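DNA ligase (PDB 3QWU) probably catalyses the ATP-dependent sealing of nucleic acid ends, binding adenosine in a nucleotidyltransferase-type pocket and a calcium ion in the same chain. Local coordinates at residues Leu264-Glu269 with His276-Leu281; Tyr95-Arg100 with Asp110-Leu115; Pro7-Glu12 with Lys37-Gly42. All coordinates share one frame; numbering follows the deposited sequence.

Contact 1: Leu264-Glu269 with His276-Leu281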
loop_
_atom_site.group_PDB
_atom_site.type_symbol
_atom_site.label_atom_id
_atom_site.label_comp_id
_atom_site.label_asym_id
_atom_site.label_seq_id
_atom_site.Cartn_x
_atom_site.Cartn_y
_atom_site.Cartn_z
ATOM N N LEU A 264 13.110 -8.563 -6.875
ATOM C CA LEU A 264 14.481 -9.033 -6.598
ATOM C C LEU A 264 14.789 -10.482 -7.002
ATOM O O LEU A 264 15.927 -10.780 -7.323
ATOM C CB LEU A 264 14.907 -8.729 -5.153
ATOM C CG LEU A 264 15.063 -7.204 -4.938
ATOM C CD1 LEU A 264 15.091 -6.910 -3.489
ATOM C CD2 LEU A 264 16.320 -6.704 -5.611
ATOM N N PHE A 265 13.773 -11.352 -7.010
ATOM C CA PHE A 265 13.894 -12.682 -7.587
ATOM C C PHE A 265 14.089 -12.551 -9.082
ATOM O O PHE A 265 14.964 -13.158 -9.642
ATOM C CB PHE A 265 12.644 -13.515 -7.255
ATOM C CG PHE A 265 12.519 -14.816 -8.043
ATOM C CD1 PHE A 265 13.247 -15.914 -7.698
ATOM C CD2 PHE A 265 11.636 -14.915 -9.127
ATOM C CE1 PHE A 265 13.133 -17.113 -8.441
ATOM C CE2 PHE A 265 11.489 -16.075 -9.852
ATOM C CZ PHE A 265 12.238 -17.185 -9.532
ATOM N N MET A 266 13.261 -11.749 -9.743
ATOM C CA MET A 266 13.436 -11.517 -11.201
ATOM C C MET A 266 14.821 -11.039 -11.530
ATOM O O MET A 266 15.416 -11.479 -12.525
ATOM C CB MET A 266 12.372 -10.547 -11.759
ATOM C CG MET A 266 11.012 -11.172 -11.679
ATOM S SD MET A 266 9.671 -10.156 -12.084
ATOM C CE MET A 266 9.909 -9.997 -13.903
ATOM N N TYR A 267 15.351 -10.158 -10.684
ATOM C CA TYR A 267 16.684 -9.619 -10.886
ATOM C C TYR A 267 17.739 -10.671 -10.634
ATOM O O TYR A 267 18.737 -10.758 -11.336
ATOM C CB TYR A 267 16.876 -8.426 -9.958
ATOM C CG TYR A 267 18.292 -7.889 -9.834
ATOM C CD1 TYR A 267 18.793 -6.990 -10.747
ATOM C CD2 TYR A 267 19.109 -8.279 -8.789
ATOM C CE1 TYR A 267 20.111 -6.494 -10.631
ATOM C CE2 TYR A 267 20.415 -7.801 -8.666
ATOM C CZ TYR A 267 20.896 -6.906 -9.580
ATOM O OH TYR A 267 22.169 -6.423 -9.442
ATOM N N GLU A 268 17.559 -11.465 -9.598
ATOM C CA GLU A 268 18.526 -12.484 -9.325
ATOM C C GLU A 268 18.536 -13.495 -10.468
ATOM O O GLU A 268 19.575 -13.925 -10.888
ATOM C CB GLU A 268 18.246 -13.154 -7.968
ATOM C CG GLU A 268 19.226 -14.299 -7.612
ATOM C CD GLU A 268 19.082 -14.785 -6.181
ATOM O OE1 GLU A 268 18.051 -14.492 -5.515
ATOM O OE2 GLU A 268 20.025 -15.425 -5.695
ATOM N N GLU A 269 17.370 -13.875 -10.956
ATOM C CA GLU A 269 17.293 -14.914 -11.958
ATOM C C GLU A 269 17.395 -14.424 -13.399
ATOM O O GLU A 269 17.537 -15.226 -14.275
ATOM C CB GLU A 269 16.007 -15.729 -11.757
ATOM C CG GLU A 269 16.048 -16.575 -10.483
ATOM C CD GLU A 269 17.328 -17.396 -10.340
ATOM O OE1 GLU A 269 17.674 -18.076 -11.329
ATOM O OE2 GLU A 269 18.010 -17.344 -9.266
ATOM N N HIS A 276 6.921 -13.950 -17.571
ATOM C CA HIS A 276 5.562 -14.384 -17.287
ATOM C C HIS A 276 5.075 -13.774 -15.953
ATOM O O HIS A 276 3.887 -13.746 -15.707
ATOM C CB HIS A 276 5.500 -15.919 -17.226
ATOM C CG HIS A 276 6.329 -16.514 -16.129
ATOM N ND1 HIS A 276 5.821 -16.770 -14.871
ATOM C CD2 HIS A 276 7.642 -16.885 -16.091
ATOM C CE1 HIS A 276 6.780 -17.283 -14.106
ATOM N NE2 HIS A 276 7.899 -17.355 -14.815
ATOM N N LEU A 277 6.001 -13.318 -15.100
ATOM C CA LEU A 277 5.633 -12.735 -13.815
ATOM C C LEU A 277 4.905 -11.384 -13.992
ATOM O O LEU A 277 4.145 -10.982 -13.146
ATOM C CB LEU A 277 6.824 -12.560 -12.900
ATOM C CG LEU A 277 7.304 -13.715 -12.021
ATOM C CD1 LEU A 277 6.151 -14.399 -11.273
ATOM C CD2 LEU A 277 8.103 -14.738 -12.836
ATOM N N TYR A 278 5.090 -10.711 -15.104
ATOM C CA TYR A 278 4.308 -9.524 -15.340
ATOM C C TYR A 278 2.820 -9.834 -15.278
ATOM O O TYR A 278 2.081 -9.289 -14.430
ATOM C CB TYR A 278 4.663 -8.927 -16.686
ATOM C CG TYR A 278 6.034 -8.344 -16.760
ATOM C CD1 TYR A 278 6.435 -7.338 -15.897
ATOM C CD2 TYR A 278 6.943 -8.793 -17.688
ATOM C CE1 TYR A 278 7.728 -6.779 -15.971
ATOM C CE2 TYR A 278 8.248 -8.247 -17.769
ATOM C CZ TYR A 278 8.618 -7.235 -16.920
ATOM O OH TYR A 278 9.878 -6.721 -16.994
ATOM N N GLU A 279 2.370 -10.724 -16.164
ATOM C CA GLU A 279 0.962 -11.058 -16.215
ATOM C C GLU A 279 0.515 -11.648 -14.890
ATOM O O GLU A 279 -0.549 -11.318 -14.376
ATOM C CB GLU A 279 0.630 -12.022 -17.378
ATOM C CG GLU A 279 -0.893 -12.061 -17.707
ATOM C CD GLU A 279 -1.346 -13.261 -18.544
ATOM O OE1 GLU A 279 -0.680 -13.581 -19.564
ATOM O OE2 GLU A 279 -2.393 -13.867 -18.187
ATOM N N GLU A 280 1.332 -12.515 -14.326
ATOM C CA GLU A 280 0.967 -13.125 -13.065
ATOM C C GLU A 280 0.818 -12.086 -11.956
ATOM O O GLU A 280 -0.190 -12.108 -11.217
ATOM C CB GLU A 280 1.940 -14.254 -12.720
ATOM C CG GLU A 280 1.705 -15.524 -13.569
ATOM C CD GLU A 280 2.984 -16.402 -13.777
ATOM O OE1 GLU A 280 3.830 -16.409 -12.861
ATOM O OE2 GLU A 280 3.139 -17.093 -14.857
ATOM N N LEU A 281 1.738 -11.124 -11.852
ATOM C CA LEU A 281 1.551 -10.092 -10.816
ATOM C C LEU A 281 0.207 -9.291 -11.015
ATOM O O LEU A 281 -0.502 -9.040 -10.063
ATOM C CB LEU A 281 2.805 -9.196 -10.642
ATOM C CG LEU A 281 2.591 -8.019 -9.647
ATOM C CD1 LEU A 281 2.239 -8.472 -8.217
ATOM C CD2 LEU A 281 3.784 -7.041 -9.646
#

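Contact 2: Tyr95-Arg100 with Asp110-Leu115. With ADN (adenosine), chain C.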
loop_
_atom_site.group_PDB
_atom_site.type_symbol
_atom_site.label_atom_id
_atom_site.label_comp_id
_atom_site.label_asym_id
_atom_site.label_seq_id
_atom_site.Cartn_x
_atom_site.Cartn_y
_atom_site.Cartn_z
ATOM N N TYR A 95 -3.054 -30.356 28.238
ATOM C CA TYR A 95 -2.216 -29.896 27.166
ATOM C C TYR A 95 -2.923 -28.722 26.510
ATOM O O TYR A 95 -4.148 -28.738 26.354
ATOM C CB TYR A 95 -2.039 -31.019 26.165
ATOM C CG TYR A 95 -1.671 -32.345 26.787
ATOM C CD1 TYR A 95 -0.362 -32.619 27.171
ATOM C CD2 TYR A 95 -2.640 -33.338 26.965
ATOM C CE1 TYR A 95 -0.016 -33.861 27.730
ATOM C CE2 TYR A 95 -2.320 -34.581 27.517
ATOM C CZ TYR A 95 -1.005 -34.846 27.909
ATOM O OH TYR A 95 -0.696 -36.096 28.467
ATOM N N TYR A 96 -2.145 -27.727 26.084
ATOM C CA TYR A 96 -2.713 -26.507 25.527
ATOM C C TYR A 96 -1.881 -26.034 24.362
ATOM O O TYR A 96 -0.672 -26.361 24.234
ATOM C CB TYR A 96 -2.801 -25.399 26.565
ATOM C CG TYR A 96 -3.534 -25.790 27.829
ATOM C CD1 TYR A 96 -4.925 -25.588 27.968
ATOM C CD2 TYR A 96 -2.848 -26.358 28.896
ATOM C CE1 TYR A 96 -5.592 -25.942 29.134
ATOM C CE2 TYR A 96 -3.515 -26.715 30.064
ATOM C CZ TYR A 96 -4.879 -26.508 30.176
ATOM O OH TYR A 96 -5.491 -26.872 31.347
ATOM N N ALA A 97 -2.534 -25.243 23.524
ATOM C CA ALA A 97 -1.905 -24.749 22.280
ATOM C C ALA A 97 -2.088 -23.253 22.233
ATOM O O ALA A 97 -3.209 -22.770 22.418
ATOM C CB ALA A 97 -2.542 -25.445 21.030
ATOM N N LEU A 98 -0.990 -22.537 22.039
ATOM C CA LEU A 98 -1.013 -21.077 21.952
ATOM C C LEU A 98 -0.867 -20.619 20.503
ATOM O O LEU A 98 0.009 -21.130 19.797
ATOM C CB LEU A 98 0.137 -20.446 22.737
ATOM C CG LEU A 98 0.207 -20.609 24.247
ATOM C CD1 LEU A 98 1.383 -19.801 24.769
ATOM C CD2 LEU A 98 -1.092 -20.186 24.980
ATOM N N SER A 99 -1.704 -19.663 20.091
ATOM C CA SER A 99 -1.527 -18.885 18.847
ATOM C C SER A 99 -0.291 -17.987 18.916
ATOM O O SER A 99 0.262 -17.738 19.981
ATOM C CB SER A 99 -2.716 -17.960 18.630
ATOM O OG SER A 99 -2.646 -16.856 19.535
ATOM N N ARG A 100 0.107 -17.439 17.793
ATOM C CA ARG A 100 1.304 -16.639 17.766
ATOM C C ARG A 100 1.124 -15.484 18.691
ATOM O O ARG A 100 2.102 -15.052 19.338
ATOM C CB ARG A 100 1.600 -16.137 16.355
ATOM C CG ARG A 100 2.891 -15.365 16.254
ATOM C CD ARG A 100 4.200 -16.184 16.163
ATOM N NE ARG A 100 4.993 -15.572 15.077
ATOM C CZ ARG A 100 6.201 -15.010 15.161
ATOM N NH1 ARG A 100 6.883 -15.004 16.279
ATOM N NH2 ARG A 100 6.751 -14.463 14.082
ATOM N N ASP A 110 -8.479 -28.065 21.262
ATOM C CA ASP A 110 -9.491 -29.128 21.113
ATOM C C ASP A 110 -8.962 -30.298 20.265
ATOM O O ASP A 110 -9.188 -31.469 20.542
ATOM C CB ASP A 110 -10.726 -28.519 20.429
ATOM C CG ASP A 110 -11.804 -29.544 20.116
ATOM O OD1 ASP A 110 -11.570 -30.383 19.230
ATOM O OD2 ASP A 110 -12.881 -29.505 20.741
ATOM N N ARG A 111 -8.261 -29.981 19.217
ATOM C CA ARG A 111 -7.864 -31.019 18.285
ATOM C C ARG A 111 -6.475 -31.652 18.510
ATOM O O ARG A 111 -6.107 -32.538 17.759
ATOM C CB ARG A 111 -7.963 -30.476 16.874
ATOM C CG ARG A 111 -9.352 -30.032 16.470
ATOM C CD ARG A 111 -10.325 -31.177 16.420
ATOM N NE ARG A 111 -9.823 -32.242 15.556
ATOM C CZ ARG A 111 -9.880 -32.229 14.234
ATOM N NH1 ARG A 111 -9.363 -33.220 13.557
ATOM N NH2 ARG A 111 -10.447 -31.223 13.592
ATOM N N LEU A 112 -5.734 -31.243 19.555
ATOM C CA LEU A 112 -4.420 -31.827 19.876
ATOM C C LEU A 112 -4.363 -33.358 19.789
ATOM O O LEU A 112 -3.454 -33.917 19.175
ATOM C CB LEU A 112 -3.964 -31.361 21.261
ATOM C CG LEU A 112 -3.478 -29.904 21.343
ATOM C CD1 LEU A 112 -2.896 -29.553 22.764
ATOM C CD2 LEU A 112 -2.448 -29.607 20.250
ATOM N N PRO A 113 -5.348 -34.050 20.370
ATOM C CA PRO A 113 -5.298 -35.528 20.315
ATOM C C PRO A 113 -5.423 -36.156 18.930
ATOM O O PRO A 113 -4.877 -37.217 18.661
ATOM C CB PRO A 113 -6.463 -35.955 21.228
ATOM C CG PRO A 113 -6.704 -34.701 22.160
ATOM C CD PRO A 113 -6.441 -33.553 21.228
ATOM N N ASP A 114 -6.094 -35.489 18.027
ATOM C CA ASP A 114 -6.054 -35.885 16.640
ATOM C C ASP A 114 -4.817 -35.439 15.895
ATOM O O ASP A 114 -4.469 -36.043 14.874
ATOM C CB ASP A 114 -7.272 -35.334 15.945
ATOM C CG ASP A 114 -8.535 -35.885 16.516
ATOM O OD1 ASP A 114 -8.527 -37.094 16.820
ATOM O OD2 ASP A 114 -9.508 -35.136 16.675
ATOM N N LEU A 115 -4.157 -34.378 16.360
ATOM C CA LEU A 115 -3.058 -33.795 15.616
ATOM C C LEU A 115 -1.672 -34.390 15.941
ATOM O O LEU A 115 -0.789 -34.486 15.053
ATOM C CB LEU A 115 -3.041 -32.289 15.818
ATOM C CG LEU A 115 -4.268 -31.518 15.274
ATOM C CD1 LEU A 115 -4.186 -30.097 15.771
ATOM C CD2 LEU A 115 -4.351 -31.530 13.772
HETATM O "O5'" ADN C . 7.885 -16.295 10.868
HETATM C "C5'" ADN C . 7.945 -17.487 10.083
HETATM C "C4'" ADN C . 6.726 -18.353 10.377
HETATM O "O4'" ADN C . 6.639 -19.485 9.458
HETATM C "C3'" ADN C . 6.810 -18.950 11.775
HETATM O "O3'" ADN C . 6.237 -18.151 12.807
HETATM C "C2'" ADN C . 6.123 -20.305 11.637
HETATM O "O2'" ADN C . 4.798 -20.254 12.137
HETATM C "C1'" ADN C . 6.103 -20.635 10.146
HETATM N N9 ADN C . 6.919 -21.803 9.780
HETATM C C8 ADN C . 6.538 -22.726 8.866
HETATM N N7 ADN C . 7.466 -23.698 8.702
HETATM C C5 ADN C . 8.488 -23.352 9.527
HETATM C C6 ADN C . 9.807 -23.925 9.812
HETATM N N6 ADN C . 10.150 -25.073 9.163
HETATM N N1 ADN C . 10.591 -23.317 10.755
HETATM C C2 ADN C . 10.190 -22.165 11.366
HETATM N N3 ADN C . 8.992 -21.563 11.116
HETATM C C4 ADN C . 8.125 -22.117 10.239
#

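Contact 3: Pro7-Glu12 with Lys37-Gly42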
loop_
_atom_site.group_PDB
_atom_site.type_symbol
_atom_site.label_atom_id
_atom_site.label_comp_id
_atom_site.label_asym_id
_atom_site.label_seq_id
_atom_site.Cartn_x
_atom_site.Cartn_y
_atom_site.Cartn_z
ATOM N N PRO A 7 9.255 -7.996 37.503
ATOM C CA PRO A 7 7.989 -7.343 37.905
ATOM C C PRO A 7 7.652 -5.926 37.391
ATOM O O PRO A 7 6.467 -5.632 37.212
ATOM C CB PRO A 7 8.085 -7.317 39.428
ATOM C CG PRO A 7 8.912 -8.511 39.759
ATOM C CD PRO A 7 9.899 -8.682 38.640
ATOM N N GLU A 8 8.633 -5.049 37.192
ATOM C CA GLU A 8 8.317 -3.653 36.813
ATOM C C GLU A 8 8.378 -3.452 35.325
ATOM O O GLU A 8 7.932 -2.414 34.821
ATOM C CB GLU A 8 9.235 -2.619 37.482
ATOM C CG GLU A 8 9.165 -2.626 38.981
ATOM C CD GLU A 8 10.044 -3.692 39.590
ATOM O OE1 GLU A 8 10.681 -4.443 38.825
ATOM O OE2 GLU A 8 10.101 -3.779 40.835
ATOM N N LEU A 9 8.957 -4.423 34.621
ATOM C CA LEU A 9 8.842 -4.444 33.177
ATOM C C LEU A 9 7.378 -4.787 32.859
ATOM O O LEU A 9 6.742 -4.109 32.048
ATOM C CB LEU A 9 9.849 -5.426 32.551
ATOM C CG LEU A 9 10.385 -5.035 31.158
ATOM C CD1 LEU A 9 11.831 -5.515 30.916
ATOM C CD2 LEU A 9 9.459 -5.552 30.082
ATOM N N VAL A 10 6.833 -5.786 33.559
ATOM C CA VAL A 10 5.429 -6.191 33.382
ATOM C C VAL A 10 4.447 -5.107 33.847
ATOM O O VAL A 10 3.443 -4.842 33.184
ATOM C CB VAL A 10 5.129 -7.542 34.103
ATOM C CG1 VAL A 10 3.640 -7.890 34.035
ATOM C CG2 VAL A 10 5.960 -8.682 33.497
ATOM N N LYS A 11 4.757 -4.462 34.970
ATOM C CA LYS A 11 3.953 -3.346 35.474
ATOM C C LYS A 11 3.832 -2.197 34.453
ATOM O O LYS A 11 2.742 -1.641 34.274
ATOM C CB LYS A 11 4.538 -2.840 36.792
ATOM C CG LYS A 11 3.690 -1.785 37.528
ATOM C CD LYS A 11 4.344 -1.373 38.842
ATOM C CE LYS A 11 3.321 -1.061 39.927
ATOM N NZ LYS A 11 3.963 -1.032 41.267
ATOM N N GLU A 12 4.933 -1.848 33.785
ATOM C CA GLU A 12 4.924 -0.737 32.822
ATOM C C GLU A 12 4.153 -1.124 31.573
ATOM O O GLU A 12 3.455 -0.285 30.999
ATOM C CB GLU A 12 6.347 -0.272 32.449
ATOM C CG GLU A 12 6.420 1.067 31.641
ATOM C CD GLU A 12 6.347 2.350 32.507
ATOM O OE1 GLU A 12 7.271 2.615 33.312
ATOM O OE2 GLU A 12 5.379 3.128 32.358
ATOM N N LYS A 37 10.343 -4.050 24.731
ATOM C CA LYS A 37 11.678 -4.103 25.323
ATOM C C LYS A 37 12.292 -5.508 25.169
ATOM O O LYS A 37 12.686 -6.153 26.167
ATOM C CB LYS A 37 11.632 -3.659 26.802
ATOM C CG LYS A 37 12.096 -2.206 27.063
ATOM C CD LYS A 37 12.854 -2.065 28.416
ATOM C CE LYS A 37 14.139 -1.214 28.287
ATOM N NZ LYS A 37 15.111 -1.769 27.273
ATOM N N ASP A 38 12.320 -5.971 23.909
ATOM C CA ASP A 38 12.925 -7.271 23.499
ATOM C C ASP A 38 12.135 -8.537 23.882
ATOM O O ASP A 38 12.519 -9.628 23.453
ATOM C CB ASP A 38 14.380 -7.421 24.004
ATOM C CG ASP A 38 15.204 -6.153 23.818
ATOM O OD1 ASP A 38 15.994 -5.822 24.727
ATOM O OD2 ASP A 38 15.053 -5.475 22.783
ATOM N N ILE A 39 11.065 -8.407 24.683
ATOM C CA ILE A 39 10.148 -9.530 24.953
ATOM C C ILE A 39 9.278 -9.730 23.739
ATOM O O ILE A 39 8.427 -8.903 23.432
ATOM C CB ILE A 39 9.191 -9.271 26.152
ATOM C CG1 ILE A 39 9.968 -8.937 27.435
ATOM C CG2 ILE A 39 8.233 -10.464 26.371
ATOM C CD1 ILE A 39 11.093 -9.862 27.726
ATOM N N PRO A 40 9.479 -10.823 23.020
ATOM C CA PRO A 40 8.645 -10.975 21.826
ATOM C C PRO A 40 7.147 -11.129 22.159
ATOM O O PRO A 40 6.785 -11.719 23.192
ATOM C CB PRO A 40 9.220 -12.218 21.156
ATOM C CG PRO A 40 9.845 -12.982 22.218
ATOM C CD PRO A 40 10.318 -12.011 23.261
ATOM N N ARG A 41 6.316 -10.484 21.335
ATOM C CA ARG A 41 4.859 -10.708 21.248
ATOM C C ARG A 41 4.491 -12.191 21.298
ATOM O O ARG A 41 5.128 -13.003 20.679
ATOM C CB ARG A 41 4.342 -10.095 19.930
ATOM C CG ARG A 41 2.975 -10.559 19.479
ATOM C CD ARG A 41 2.399 -9.729 18.324
ATOM N NE ARG A 41 1.042 -10.196 18.011
ATOM C CZ ARG A 41 0.733 -11.151 17.127
ATOM N NH1 ARG A 41 1.685 -11.765 16.406
ATOM N NH2 ARG A 41 -0.546 -11.499 16.953
ATOM N N GLY A 42 3.441 -12.534 22.017
ATOM C CA GLY A 42 3.020 -13.914 22.128
ATOM C C GLY A 42 3.497 -14.547 23.415
ATOM O O GLY A 42 3.053 -15.635 23.783
#

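Contact 1: Leu264-Glu269 with His276-Leu281
Met266 meets Leu277 and Tyr278 between two consecutive helices, 254-269 and 276-299, which form a helix-loop-helix in the region related to the Pab1020 ligase C-terminal family. Met266 supplies most of the first helix's share of the contact. Its SD lies 3.8 Å from Leu277 CB, and its methyl CE reaches on to 4.1 Å from that same CB. The two side chains run past one another in opposite directions, so Met266 touches the base of Leu277 rather than its branches. CE then comes over one face of the Tyr278 ring, offset toward the rim, with CZ 4.3 Å away. CG of Met266 sits beside the backbone N (chi1 -66°) and the next torsion is extended, which carries the sulfur away from its own helix; the bend at chi3, 71°, then swings CE toward the tyrosine. An unbranched, flexible methionine suits a place where one apolar chain must fit both an aliphatic stem and an aromatic face, and all three residues are buried.

Around this first shell, Leu277 also packs on Leu262 of the first helix and on Leu237 of helix 233-242, which makes it a shared apolar wedge among three helices. The second subunit completes the environment: Phe290 of that chain packs on Met266, while Arg283 of the same chain makes a cation-pi contact with Tyr278, whose OH makes a weak hydrogen bond to Asp287 of that chain. The tyrosine thus serves both the fold and the dimer contact, its ring meeting the methionine methyl within the chain and the arginine of the other subunit, its hydroxyl turned to the aspartate there.

On the exposed flank, CD2 of Leu277 lies over one face of the His276 imidazole, toward its rim, and His276 ND1 donates a weak, bent hydrogen bond (143°) to Glu280 OE2 one turn on, at 2.7 Å.

Contact 2: Tyr95-Arg100 with Asp110-Leu115
Close to Tyr95 and Leu112, strand 95-98 and helix 110-115 cross nearly at right angles (103°), their axes approaching to 8.4 Å. Leu112 fills the space between them with its two branches. CD1 lies 3.8 Å from Tyr95 CB and close to the backbone N of Tyr96, while CD2 faces Ala97 CB at 4.2 Å. The alanine's small methyl lets the leucine come near the strand. Tyr95 offers only its stem here; its OH is hydrogen-bonded to Asp122. On the helix, Arg111 NE donates to the anti lone pair of Asp114 OD2 at 3.1 Å, tilted 21° from the guanidinium plane, in a salt bridge.

Arg100, beyond the strand, turns to the ligand. With CG opposite the backbone N (chi1 -176°) and bends at chi2 and chi3, one guanidinium face lies over the adenosine O3', NE being 3.7 Å from it. Replacing this arginine with an alanine removes the guanidinium, and would probably leave the O3' side of the ribose without its cover and the pocket less positive. A helix packed on the edge strand 94-98 of an antiparallel sheet, with the pocket residue Arg100 just beyond that strand, is consistent with the nucleotidyltransferase (adenylation) domain of the RNA/DNA ligase family.

Contact 3: Pro7-Glu12 with Lys37-Gly42
The N-terminal helix 7-15 leans by one residue, Leu9, on the loop that joins strands 27-32 and 44-45 of a four-stranded antiparallel sheet. Leu9 points toward the loop and touches it with CD2, which lies 4.3 Å from Ile39 CG1 and 4.4 Å from Lys37 CB. One methyl therefore spans two residues that both direct their CB toward the helix, with Asp38 turned elsewhere between them. Neither side-chain torsion of Leu9 is staggered (chi1 -148°, chi2 148°), an intermediate placing that leaves CD2 facing the loop.

Residue types fit their positions. Ile39 is the buried member, a beta-branched chain that presents CG1 to Leu9 and also packs on Ile5, Trp52 and Phe32, so it ties the helix to the sheet behind it. Lys37 lends only its aliphatic base; the far end leads away from the helix, as befits a charge on an exposed loop. The loop turns sharply, since Lys37 and Asp38 both adopt left-handed backbone conformations. Further on, Gly42 has a positive phi, 99°, at which a CB would collide with the carbonyl oxygen of the preceding residue, so glycine is called for by the backbone alone. The same loop is pinned by polar links outside the helix contact: Arg41 N bonds to Asp35 OD1, and Gly42 O to Arg87 NH1.

What joins helix to loop here is apolar contact at rather generous separations, which implies a dispersive, non-directional hold: the fit of Leu9 against Ile39 and the base of Lys37 probably matters more than any exact angle.

How the contacts relate
Contacts 1 and 2 are buried, whereas contact 3 is only partly so, with an exposed lysine at its margin. All three are apolar across the segments, but their settings differ: contact 1 joins two helices beside a second subunit, contact 2 sets a helix on an edge strand whose continuation, at Arg100, reaches the adenosine pocket, and contact 3 rests a helix on an irregular loop. Contact 1 stands apart, its centre about 39 Å from that of contact 2 and about 41 Å from that of contact 3. The other two meet, Arg100 CG lying 3.8 Å from Arg41 NH1, and Arg87 links them too, bonding Ser99 O and Gly42 O.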